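Local structure of signal recognition particle 54 kDa protein (Aeropyrum pernix, 7EPK) at residues 226-229 with 230-234. The protein is the GTPase-family subunit of an archaeal signal recognition particle, joining a helical bundle, a P-loop NTPase domain that holds GDP here, and a signal-peptide-binding domain. Sequence-based numbering, arbitrary orientation.
Sequences MGLA and ERFHK
Met226 meets Glu230 one turn further along helix 225-235, the crossover helix of a beta-alpha-beta unit between strands 212-218 and 240-244 in the P-loop NTPase-type GTPase domain. Their side chains run alongside each other in the same direction, with Met226 SD 3.9 Å from Glu230 OE1. The backbone link between them is weak: Glu230 N reaches Met226 O over 3.3 Å. Glu230 puts CG anti to its own carbonyl carbon (chi1 -61°), which lays that methylene against Met226 O, and the extended chain carries the carboxylate alongside the methionine.

Gly227 accepts a better hydrogen bond, Arg231 N to Gly227 O at 3.0 Å with an N-H...O angle of 167°. The arginine chain bends at chi2 and chi3 and folds its guanidinium back over the backbone, one face lying on the peptide between Gly227 and Leu228. Arg231 NH1 comes within 3.6 Å of Gly227 C, the peptide atoms Gly227 C and Leu228 N being displaced toward the rim of the group. The charged group has a firmer polar partner in Glu194, which forms a salt bridge with Arg231 NE.

Leu228 turns to the buried side, where Val104 touches both it and Phe232, while strand 212-218 contributes Ile217 against the leucine and Leu215 against the phenylalanine. Leu228 CD1 meets the Phe232 ring at its edge, in the ring plane, 3.3 Å from Phe232 CD2, and Phe232 N donates to Leu228 O at 3.1 Å. The phenylalanine side chain lies about 10 Å from the bound GDP, near the site but not in contact with the nucleotide.

Ala229 faces Ala258 and Thr262 of helix 255-262. Its carbonyl takes a further i to i+4 hydrogen bond: His233 N donates to Ala229 O at 2.8 Å.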
loop_
_atom_site.group_PDB
_atom_site.type_symbol
_atom_site.label_atom_id
_atom_site.label_comp_id
_atom_site.label_asym_id
_atom_site.label_seq_id
_atom_site.Cartn_x
_atom_site.Cartn_y
_atom_site.Cartn_z
ATOM N N MET A 226 10.990 -2.493 22.044
ATOM C CA MET A 226 11.130 -3.975 22.090
ATOM C C MET A 226 10.442 -4.511 23.351
ATOM O O MET A 226 9.554 -5.393 23.224
ATOM C CB MET A 226 12.601 -4.413 22.101
ATOM C CG MET A 226 13.057 -5.109 20.819
ATOM S SD MET A 226 13.835 -6.726 21.145
ATOM C CE MET A 226 15.261 -6.219 22.109
ATOM N N GLY A 227 10.840 -3.986 24.517
ATOM C CA GLY A 227 10.436 -4.495 25.842
ATOM C C GLY A 227 8.959 -4.277 26.105
ATOM O O GLY A 227 8.241 -5.270 26.351
ATOM N N LEU A 228 8.534 -3.013 26.060
ATOM C CA LEU A 228 7.124 -2.553 26.210
ATOM C C LEU A 228 6.173 -3.540 25.500
ATOM O O LEU A 228 5.241 -4.064 26.156
ATOM C CB LEU A 228 7.060 -1.124 25.650
ATOM C CG LEU A 228 5.688 -0.461 25.563
ATOM C CD1 LEU A 228 4.883 -0.701 26.815
ATOM C CD2 LEU A 228 5.832 1.034 25.336
ATOM N N ALA A 229 6.458 -3.851 24.233
ATOM C CA ALA A 229 5.653 -4.754 23.375
ATOM C C ALA A 229 5.607 -6.155 23.985
ATOM O O ALA A 229 4.504 -6.681 24.064
ATOM C CB ALA A 229 6.191 -4.778 21.961
ATOM N N GLU A 230 6.748 -6.717 24.410
ATOM C CA GLU A 230 6.841 -8.081 25.027
ATOM C C GLU A 230 5.931 -8.124 26.265
ATOM O O GLU A 230 5.106 -9.040 26.409
ATOM C CB GLU A 230 8.287 -8.432 25.414
ATOM C CG GLU A 230 9.294 -8.483 24.255
ATOM C CD GLU A 230 10.796 -8.443 24.591
ATOM O OE1 GLU A 230 11.607 -8.697 23.674
ATOM O OE2 GLU A 230 11.175 -8.150 25.762
ATOM N N ARG A 231 6.066 -7.142 27.141
ATOM C CA ARG A 231 5.283 -7.099 28.396
ATOM C C ARG A 231 3.787 -7.140 28.077
ATOM O O ARG A 231 3.076 -7.996 28.641
ATOM C CB ARG A 231 5.625 -5.848 29.200
ATOM C CG ARG A 231 6.575 -6.118 30.355
ATOM C CD ARG A 231 7.821 -5.280 30.233
ATOM N NE ARG A 231 7.510 -3.865 30.089
ATOM C CZ ARG A 231 8.396 -2.952 29.713
ATOM N NH1 ARG A 231 9.644 -3.317 29.464
ATOM N NH2 ARG A 231 8.037 -1.683 29.590
ATOM N N PHE A 232 3.316 -6.227 27.231
ATOM C CA PHE A 232 1.867 -6.071 26.949
ATOM C C PHE A 232 1.368 -7.268 26.139
ATOM O O PHE A 232 0.227 -7.712 26.357
ATOM C CB PHE A 232 1.592 -4.718 26.300
ATOM C CG PHE A 232 1.375 -3.627 27.316
ATOM C CD1 PHE A 232 0.204 -3.581 28.058
ATOM C CD2 PHE A 232 2.351 -2.674 27.553
ATOM C CE1 PHE A 232 0.006 -2.582 28.997
ATOM C CE2 PHE A 232 2.149 -1.666 28.483
ATOM C CZ PHE A 232 0.974 -1.620 29.201
ATOM N N HIS A 233 2.213 -7.803 25.268
ATOM C CA HIS A 233 1.873 -8.944 24.377
ATOM C C HIS A 233 1.650 -10.215 25.206
ATOM O O HIS A 233 0.914 -11.110 24.733
ATOM C CB HIS A 233 2.965 -9.122 23.317
ATOM C CG HIS A 233 2.637 -10.130 22.274
ATOM N ND1 HIS A 233 2.094 -9.766 21.060
ATOM C CD2 HIS A 233 2.767 -11.474 22.263
ATOM C CE1 HIS A 233 1.926 -10.848 20.330
ATOM N NE2 HIS A 233 2.330 -11.908 21.043
ATOM N N LYS A 234 2.285 -10.304 26.375
ATOM C CA LYS A 234 2.206 -11.485 27.267
ATOM C C LYS A 234 0.791 -11.531 27.836
ATOM O O LYS A 234 0.154 -12.584 27.720
ATOM C CB LYS A 234 3.286 -11.396 28.351
ATOM C CG LYS A 234 3.654 -12.698 29.055
ATOM C CD LYS A 234 4.746 -12.530 30.103
ATOM C CE LYS A 234 5.878 -13.531 29.973
ATOM N NZ LYS A 234 7.170 -12.965 30.429
#